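PDB 3N2S: FMN reductase (NADPH) from Bacillus subtilis, which uses NADPH to reduce flavin mononucleotide and also reduces nitroaromatic compounds, quinones and azo dyes as a homodimeric flavoprotein. Local coordinates for residues S33-Y46 with V109-M121. Sequence-based numbering, arbitrary orientation.
Sequences SAQAASTSSYVQAY and VSLIDAALAAQNM. With FMN (flavin mononucleotide), chain G.
A34, on helix 24-35, lies directly against A117. The backbones come close enough for paired CA-H...O contacts, A34 CA to A117 O at 3.2 Å and A117 CA to A34 O at 3.4 Å. Beyond them the CE methyl of M121, a selenomethionine, reaches A34 CB. A37 sets its methyl on L116 CB, 3.9 Å away, and L116 CD1 touches FMN C8M. A water lies within hydrogen-bonding distance of both S38 O and D113 O. T39 begins the polar centre of the contact. Its OG1, anti to the backbone N (chi1 165°), donates to D113 OD2 at 2.7 Å, meeting it on the syn side but 32° out of the carboxylate plane. The same OG1 accepts from Q44 N, while T39 N donates to FMN O3'. S40 N donates to the syn lone pair of D113 OD1 at 3.0 Å, and a second water links S40 OG, V109 O and D113 OD1. V43 CG2 packs on V109 CG1. A45 N then takes the anti lone pair of D113 OD2, at 3.0 Å. Three direct bonds and a water thus hold this buried carboxylate and fix its rotation. Y46 starts strand 46-51 and receives A117 CB over one ring face, 4.1 Å from the centroid. R15 and R175 of the second subunit also hydrogen-bond the FMN. This is the dimer-interface flavin site of the nitroreductase fold.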
ATOM      1  N   SER A  33      -9.543 -11.235   4.309  1.00 11.38           N
ATOM      2  CA  SER A  33      -9.188 -10.771   2.967  1.00 11.16           C
ATOM      3  C   SER A  33      -7.963  -9.868   3.022  1.00 15.10           C
ATOM      4  O   SER A  33      -7.032 -10.047   2.233  1.00 15.53           O
ATOM      5  CB  SER A  33     -10.357 -10.028   2.329  1.00 14.16           C
ATOM      6  OG  SER A  33     -11.418 -10.933   2.063  1.00 20.87           O
ATOM      7  N   ALA A  34      -7.948  -8.932   3.979  1.00 13.88           N
ATOM      8  CA  ALA A  34      -6.827  -8.016   4.230  1.00 13.64           C
ATOM      9  C   ALA A  34      -5.561  -8.829   4.508  1.00 15.15           C
ATOM     10  O   ALA A  34      -4.541  -8.621   3.857  1.00 12.43           O
ATOM     11  CB  ALA A  34      -7.147  -7.125   5.433  1.00 14.18           C
ATOM     12  N   GLN A  35      -5.649  -9.807   5.450  1.00 12.23           N
ATOM     13  CA  GLN A  35      -4.508 -10.631   5.830  1.00 11.89           C
ATOM     14  C   GLN A  35      -3.914 -11.447   4.697  1.00 15.61           C
ATOM     15  O   GLN A  35      -2.720 -11.722   4.727  1.00 16.99           O
ATOM     16  CB  GLN A  35      -4.872 -11.561   7.004  1.00 13.38           C
ATOM     17  CG  GLN A  35      -5.156 -10.833   8.308  1.00 18.62           C
ATOM     18  CD  GLN A  35      -5.241 -11.840   9.411  1.00 21.54           C
ATOM     19  OE1 GLN A  35      -4.231 -12.199  10.031  1.00 19.99           O
ATOM     20  NE2 GLN A  35      -6.455 -12.264   9.699  1.00 14.45           N
ATOM     21  N   ALA A  36      -4.734 -11.825   3.697  1.00 13.02           N
ATOM     22  CA  ALA A  36      -4.319 -12.660   2.560  1.00 11.97           C
ATOM     23  C   ALA A  36      -3.342 -11.967   1.605  1.00 15.55           C
ATOM     24  O   ALA A  36      -2.748 -12.630   0.764  1.00 15.12           O
ATOM     25  CB  ALA A  36      -5.553 -13.133   1.799  1.00 12.59           C
ATOM     26  N   ALA A  37      -3.162 -10.637   1.730  1.00 12.92           N
ATOM     27  CA  ALA A  37      -2.236  -9.885   0.870  1.00 11.69           C
ATOM     28  C   ALA A  37      -0.803 -10.364   1.079  1.00 13.46           C
ATOM     29  O   ALA A  37      -0.452 -10.846   2.158  1.00 12.97           O
ATOM     30  CB  ALA A  37      -2.321  -8.383   1.189  1.00 12.44           C
ATOM     31  N   SER A  38       0.031 -10.219   0.049  1.00 10.40           N
ATOM     32  CA  SER A  38       1.472 -10.488   0.140  1.00  9.76           C
ATOM     33  C   SER A  38       2.036  -9.608   1.263  1.00 12.08           C
ATOM     34  O   SER A  38       1.470  -8.551   1.588  1.00 11.16           O
ATOM     35  CB  SER A  38       2.169 -10.103  -1.163  1.00 11.61           C
ATOM     36  OG  SER A  38       1.735 -10.928  -2.232  1.00 16.53           O
ATOM     37  N   THR A  39       3.142 -10.049   1.845  1.00  8.93           N
ATOM     38  CA  THR A  39       3.797  -9.374   2.958  1.00  9.55           C
ATOM     39  C   THR A  39       5.318  -9.563   2.860  1.00 13.92           C
ATOM     40  O   THR A  39       5.781 -10.696   2.727  1.00 14.75           O
ATOM     41  CB  THR A  39       3.204  -9.847   4.305  1.00 12.86           C
ATOM     42  OG1 THR A  39       4.097  -9.448   5.336  1.00 10.78           O
ATOM     43  CG2 THR A  39       3.023 -11.384   4.372  1.00 14.97           C
ATOM     44  N   SER A  40       6.083  -8.458   2.892  1.00 11.67           N
ATOM     45  CA  SER A  40       7.563  -8.479   2.788  1.00 12.61           C
ATOM     46  C   SER A  40       8.158  -9.389   3.850  1.00 15.90           C
ATOM     47  O   SER A  40       7.868  -9.213   5.030  1.00 14.77           O
ATOM     48  CB  SER A  40       8.145  -7.085   2.991  1.00 13.67           C
ATOM     49  OG  SER A  40       7.699  -6.157   2.021  1.00 21.38           O
ATOM     50  N   SER A  41       8.948 -10.395   3.415  1.00 12.50           N
ATOM     51  CA  SER A  41       9.610 -11.381   4.269  1.00 12.18           C
ATOM     52  C   SER A  41       8.687 -12.030   5.303  1.00 16.79           C
ATOM     53  O   SER A  41       9.155 -12.359   6.398  1.00 16.20           O
ATOM     54  CB  SER A  41      10.845 -10.783   4.926  1.00 14.65           C
ATOM     55  OG  SER A  41      11.773 -10.403   3.922  1.00 17.38           O
ATOM     56  N   TYR A  42       7.369 -12.135   4.985  1.00 14.40           N
ATOM     57  CA  TYR A  42       6.340 -12.784   5.825  1.00 13.69           C
ATOM     58  C   TYR A  42       6.135 -12.041   7.165  1.00 16.53           C
ATOM     59  O   TYR A  42       5.507 -12.586   8.083  1.00 16.33           O
ATOM     60  CB  TYR A  42       6.838 -14.231   6.093  1.00 15.31           C
ATOM     61  CG  TYR A  42       5.838 -15.315   6.409  1.00 17.87           C
ATOM     62  CD1 TYR A  42       4.474 -15.125   6.192  1.00 19.91           C
ATOM     63  CD2 TYR A  42       6.262 -16.567   6.854  1.00 18.76           C
ATOM     64  CE1 TYR A  42       3.556 -16.149   6.435  1.00 21.58           C
ATOM     65  CE2 TYR A  42       5.358 -17.594   7.100  1.00 19.49           C
ATOM     66  CZ  TYR A  42       4.006 -17.380   6.902  1.00 26.20           C
ATOM     67  OH  TYR A  42       3.142 -18.427   7.098  1.00 23.76           O
ATOM     68  N   VAL A  43       6.648 -10.802   7.278  1.00 12.35           N
ATOM     69  CA  VAL A  43       6.599 -10.023   8.528  1.00 12.22           C
ATOM     70  C   VAL A  43       5.227  -9.586   8.997  1.00 16.19           C
ATOM     71  O   VAL A  43       5.047  -9.390  10.209  1.00 14.93           O
ATOM     72  CB  VAL A  43       7.665  -8.894   8.635  1.00 16.64           C
ATOM     73  CG1 VAL A  43       9.050  -9.408   8.253  1.00 17.01           C
ATOM     74  CG2 VAL A  43       7.294  -7.695   7.759  1.00 16.43           C
ATOM     75  N   GLN A  44       4.265  -9.396   8.056  1.00 12.10           N
ATOM     76  CA  GLN A  44       2.885  -8.967   8.352  1.00 12.24           C
ATOM     77  C   GLN A  44       2.913  -7.770   9.324  1.00 16.65           C
ATOM     78  O   GLN A  44       2.319  -7.814  10.405  1.00 15.57           O
ATOM     79  CB  GLN A  44       2.059 -10.151   8.923  1.00 13.02           C
ATOM     80  CG  GLN A  44       1.935 -11.318   7.952  1.00 14.43           C
ATOM     81  CD  GLN A  44       1.587 -12.629   8.637  1.00 19.49           C
ATOM     82  OE1 GLN A  44       0.437 -12.912   8.934  1.00 12.97           O
ATOM     83  NE2 GLN A  44       2.560 -13.481   8.833  1.00 12.66           N
ATOM     84  N   ALA A  45       3.653  -6.724   8.928  1.00 13.71           N
ATOM     85  CA  ALA A  45       3.955  -5.560   9.774  1.00 14.21           C
ATOM     86  C   ALA A  45       2.818  -4.537   9.911  1.00 14.78           C
ATOM     87  O   ALA A  45       3.025  -3.343   9.739  1.00 13.57           O
ATOM     88  CB  ALA A  45       5.251  -4.900   9.314  1.00 14.61           C
ATOM     89  N   TYR A  46       1.632  -5.016  10.286  1.00 11.89           N
ATOM     90  CA  TYR A  46       0.466  -4.144  10.434  1.00 11.42           C
ATOM     91  C   TYR A  46      -0.510  -4.661  11.477  1.00 15.82           C
ATOM     92  O   TYR A  46      -0.476  -5.836  11.862  1.00 17.15           O
ATOM     93  CB  TYR A  46      -0.256  -3.970   9.064  1.00 13.53           C
ATOM     94  CG  TYR A  46      -0.709  -5.279   8.453  1.00 13.57           C
ATOM     95  CD1 TYR A  46      -1.975  -5.793   8.722  1.00 15.55           C
ATOM     96  CD2 TYR A  46       0.157  -6.041   7.673  1.00 13.87           C
ATOM     97  CE1 TYR A  46      -2.362  -7.041   8.243  1.00 16.67           C
ATOM     98  CE2 TYR A  46      -0.219  -7.285   7.179  1.00 14.31           C
ATOM     99  CZ  TYR A  46      -1.477  -7.785   7.470  1.00 20.14           C
ATOM    100  OH  TYR A  46      -1.837  -9.010   6.980  1.00 19.15           O
ATOM    101  N   VAL A 109       8.618  -0.934   4.699  1.00 12.72           N
ATOM    102  CA  VAL A 109       8.069  -2.290   4.780  1.00 12.59           C
ATOM    103  C   VAL A 109       6.691  -2.283   5.441  1.00 13.63           C
ATOM    104  O   VAL A 109       5.727  -2.843   4.883  1.00 11.41           O
ATOM    105  CB  VAL A 109       9.076  -3.277   5.461  1.00 15.30           C
ATOM    106  CG1 VAL A 109       8.370  -4.523   5.989  1.00 14.82           C
ATOM    107  CG2 VAL A 109      10.206  -3.660   4.484  1.00 14.41           C
ATOM    108  N   SER A 110       6.592  -1.643   6.607  1.00  9.96           N
ATOM    109  CA  SER A 110       5.332  -1.628   7.364  1.00 11.53           C
ATOM    110  C   SER A 110       4.216  -0.828   6.682  1.00 14.44           C
ATOM    111  O   SER A 110       3.074  -1.287   6.691  1.00 14.69           O
ATOM    112  CB  SER A 110       5.565  -1.174   8.809  1.00 16.74           C
ATOM    113  OG  SER A 110       6.118   0.131   8.860  1.00 27.32           O
ATOM    114  N   LEU A 111       4.549   0.320   6.043  1.00 12.23           N
ATOM    115  CA  LEU A 111       3.566   1.125   5.312  1.00 12.09           C
ATOM    116  C   LEU A 111       3.008   0.355   4.114  1.00 13.25           C
ATOM    117  O   LEU A 111       1.795   0.340   3.906  1.00 10.70           O
ATOM    118  CB  LEU A 111       4.179   2.450   4.835  1.00 13.50           C
ATOM    119  CG  LEU A 111       3.853   3.683   5.695  1.00 20.88           C
ATOM    120  CD1 LEU A 111       4.450   3.546   7.088  1.00 21.96           C
ATOM    121  CD2 LEU A 111       4.383   4.936   5.042  1.00 26.94           C
ATOM    122  N   ILE A 112       3.896  -0.282   3.334  1.00 10.97           N
ATOM    123  CA  ILE A 112       3.495  -1.073   2.162  1.00  9.87           C
ATOM    124  C   ILE A 112       2.643  -2.277   2.609  1.00 12.93           C
ATOM    125  O   ILE A 112       1.593  -2.518   2.031  1.00 11.94           O
ATOM    126  CB  ILE A 112       4.720  -1.462   1.288  1.00 11.44           C
ATOM    127  CG1 ILE A 112       5.341  -0.172   0.647  1.00 11.01           C
ATOM    128  CG2 ILE A 112       4.319  -2.503   0.211  1.00 10.00           C
ATOM    129  CD1 ILE A 112       6.797  -0.345   0.138  1.00 16.68           C
ATOM    130  N   ASP A 113       3.081  -3.006   3.648  1.00  9.66           N
ATOM    131  CA  ASP A 113       2.320  -4.167   4.145  1.00  9.03           C
ATOM    132  C   ASP A 113       0.890  -3.765   4.530  1.00 11.75           C
ATOM    133  O   ASP A 113      -0.054  -4.438   4.141  1.00 11.92           O
ATOM    134  CB  ASP A 113       3.030  -4.803   5.351  1.00 10.92           C
ATOM    135  CG  ASP A 113       3.849  -6.052   5.038  1.00 17.79           C
ATOM    136  OD1 ASP A 113       4.283  -6.213   3.869  1.00 17.69           O
ATOM    137  OD2 ASP A 113       4.062  -6.862   5.964  1.00 18.07           O
ATOM    138  N   ALA A 114       0.733  -2.679   5.304  1.00  9.89           N
ATOM    139  CA  ALA A 114      -0.582  -2.187   5.739  1.00 10.66           C
ATOM    140  C   ALA A 114      -1.436  -1.759   4.559  1.00 11.82           C
ATOM    141  O   ALA A 114      -2.637  -2.037   4.549  1.00  9.33           O
ATOM    142  CB  ALA A 114      -0.418  -1.018   6.711  1.00 11.88           C
ATOM    143  N   ALA A 115      -0.830  -1.055   3.572  1.00  9.04           N
ATOM    144  CA  ALA A 115      -1.583  -0.585   2.390  1.00 10.24           C
ATOM    145  C   ALA A 115      -2.071  -1.763   1.525  1.00 13.59           C
ATOM    146  O   ALA A 115      -3.225  -1.743   1.090  1.00 13.69           O
ATOM    147  CB  ALA A 115      -0.732   0.370   1.560  1.00 10.46           C
ATOM    148  N   LEU A 116      -1.230  -2.801   1.312  1.00  8.99           N
ATOM    149  CA  LEU A 116      -1.681  -3.967   0.515  1.00  9.26           C
ATOM    150  C   LEU A 116      -2.855  -4.649   1.209  1.00 13.14           C
ATOM    151  O   LEU A 116      -3.829  -5.011   0.545  1.00 12.07           O
ATOM    152  CB  LEU A 116      -0.548  -4.995   0.279  1.00  9.30           C
ATOM    153  CG  LEU A 116       0.758  -4.516  -0.357  1.00 14.37           C
ATOM    154  CD1 LEU A 116       1.730  -5.684  -0.542  1.00 14.17           C
ATOM    155  CD2 LEU A 116       0.547  -3.785  -1.655  1.00 12.96           C
ATOM    156  N   ALA A 117      -2.778  -4.781   2.554  1.00  9.47           N
ATOM    157  CA  ALA A 117      -3.876  -5.379   3.334  1.00 10.20           C
ATOM    158  C   ALA A 117      -5.168  -4.529   3.189  1.00 13.26           C
ATOM    159  O   ALA A 117      -6.256  -5.089   2.989  1.00 11.74           O
ATOM    160  CB  ALA A 117      -3.467  -5.473   4.804  1.00 10.47           C
ATOM    161  N   ALA A 118      -5.048  -3.184   3.290  1.00  9.90           N
ATOM    162  CA  ALA A 118      -6.200  -2.287   3.174  1.00  9.91           C
ATOM    163  C   ALA A 118      -6.866  -2.380   1.820  1.00 12.18           C
ATOM    164  O   ALA A 118      -8.098  -2.334   1.745  1.00 11.09           O
ATOM    165  CB  ALA A 118      -5.796  -0.846   3.466  1.00 10.06           C
ATOM    166  N   GLN A 119      -6.060  -2.459   0.751  1.00 10.18           N
ATOM    167  CA  GLN A 119      -6.631  -2.548  -0.592  1.00  9.76           C
ATOM    168  C   GLN A 119      -7.331  -3.883  -0.851  1.00 13.50           C
ATOM    169  O   GLN A 119      -8.353  -3.898  -1.539  1.00 12.87           O
ATOM    170  CB  GLN A 119      -5.646  -2.124  -1.690  1.00  9.75           C
ATOM    171  CG  GLN A 119      -6.311  -1.947  -3.069  1.00 13.41           C
ATOM    172  CD  GLN A 119      -7.530  -1.035  -3.159  1.00 15.92           C
ATOM    173  OE1 GLN A 119      -8.431  -1.255  -3.983  1.00 16.99           O
ATOM    174  NE2 GLN A 119      -7.630  -0.014  -2.330  1.00  9.00           N
ATOM    175  N   ASN A 120      -6.830  -4.974  -0.248  1.00 11.80           N
ATOM    176  CA  ASN A 120      -7.509  -6.276  -0.305  1.00 12.30           C
ATOM    177  C   ASN A 120      -8.864  -6.158   0.400  1.00 16.06           C
ATOM    178  O   ASN A 120      -9.878  -6.637  -0.124  1.00 17.39           O
ATOM    179  CB  ASN A 120      -6.677  -7.354   0.380  1.00 11.17           C
ATOM    180  CG  ASN A 120      -6.001  -8.302  -0.581  1.00 15.84           C
ATOM    181  OD1 ASN A 120      -5.388  -9.288  -0.183  1.00 17.55           O
ATOM    182  ND2 ASN A 120      -6.088  -8.021  -1.857  1.00  7.74           N
HETATM  183  N   MSE A 121      -8.886  -5.501   1.582  1.00 11.91           N
HETATM  184  CA  MSE A 121     -10.147  -5.276   2.305  1.00 11.33           C
HETATM  185  C   MSE A 121     -11.119  -4.454   1.449  1.00 15.84           C
HETATM  186  O   MSE A 121     -12.312  -4.766   1.404  1.00 16.55           O
HETATM  187  CB  MSE A 121      -9.915  -4.568   3.669  1.00 12.97           C
HETATM  188  CG  MSE A 121     -11.233  -4.368   4.433  1.00 18.35           C
HETATM  189 SE   MSE A 121     -11.093  -3.590   6.184  1.00 26.92          SE
HETATM  190  CE  MSE A 121     -10.274  -5.125   7.175  1.00 21.50           C
TER
HETATM  191  N1  FMN G 400       9.284 -12.504  -2.462  1.00 13.32           N
HETATM  192  C2  FMN G 400      10.446 -12.782  -3.136  1.00 13.66           C
HETATM  193  O2  FMN G 400      10.711 -13.932  -3.500  1.00 13.97           O
HETATM  194  N3  FMN G 400      11.344 -11.794  -3.361  1.00 13.45           N
HETATM  195  C4  FMN G 400      11.230 -10.481  -3.062  1.00 13.58           C
HETATM  196  O4  FMN G 400      12.065  -9.660  -3.308  1.00 14.12           O
HETATM  197  C4A FMN G 400       9.962 -10.124  -2.385  1.00 13.12           C
HETATM  198  N5  FMN G 400       9.702  -8.859  -2.089  1.00 13.23           N
HETATM  199  C5A FMN G 400       8.426  -8.565  -1.561  1.00 13.20           C
HETATM  200  C6  FMN G 400       8.128  -7.182  -1.367  1.00 13.47           C
HETATM  201  C7  FMN G 400       6.856  -6.793  -0.942  1.00 13.82           C
HETATM  202  C7M FMN G 400       6.546  -5.324  -0.810  1.00 14.89           C
HETATM  203  C8  FMN G 400       5.853  -7.818  -0.607  1.00 13.94           C
HETATM  204  C8M FMN G 400       4.529  -7.459  -0.129  1.00 15.16           C
HETATM  205  C9  FMN G 400       6.174  -9.188  -0.772  1.00 13.64           C
HETATM  206  C9A FMN G 400       7.459  -9.585  -1.244  1.00 13.19           C
HETATM  207  N10 FMN G 400       7.795 -10.927  -1.529  1.00 13.06           N
HETATM  208  C10 FMN G 400       8.991 -11.262  -2.121  1.00 13.31           C
HETATM  209  C1' FMN G 400       6.820 -12.004  -1.282  1.00 13.17           C
HETATM  210  C2' FMN G 400       6.734 -12.311   0.209  1.00 13.29           C
HETATM  211  O2' FMN G 400       7.903 -13.053   0.535  1.00 12.89           O
HETATM  212  C3' FMN G 400       5.495 -13.178   0.415  1.00 13.76           C
HETATM  213  O3' FMN G 400       4.341 -12.380   0.122  1.00 14.76           O
HETATM  214  C4' FMN G 400       5.414 -13.758   1.871  1.00 14.59           C
HETATM  215  O4' FMN G 400       6.434 -14.762   2.051  1.00 15.80           O
HETATM  216  C5' FMN G 400       4.025 -14.431   2.128  1.00 14.81           C
HETATM  217  O5' FMN G 400       3.898 -15.482   1.177  1.00 14.40           O
HETATM  218  P   FMN G 400       2.628 -15.549   0.206  1.00 13.88           P
HETATM  219  O1P FMN G 400       2.982 -16.700  -0.751  1.00 15.83           O
HETATM  220  O2P FMN G 400       2.636 -14.283  -0.713  1.00 15.42           O
HETATM  221  O3P FMN G 400       1.307 -15.637   0.949  1.00 14.52           O
HETATM  222  O   HOH W   1       0.507  -7.157   3.687  1.00 12.60           O
HETATM  223  O   HOH W   2       5.818  -4.498   2.758  1.00 15.55           O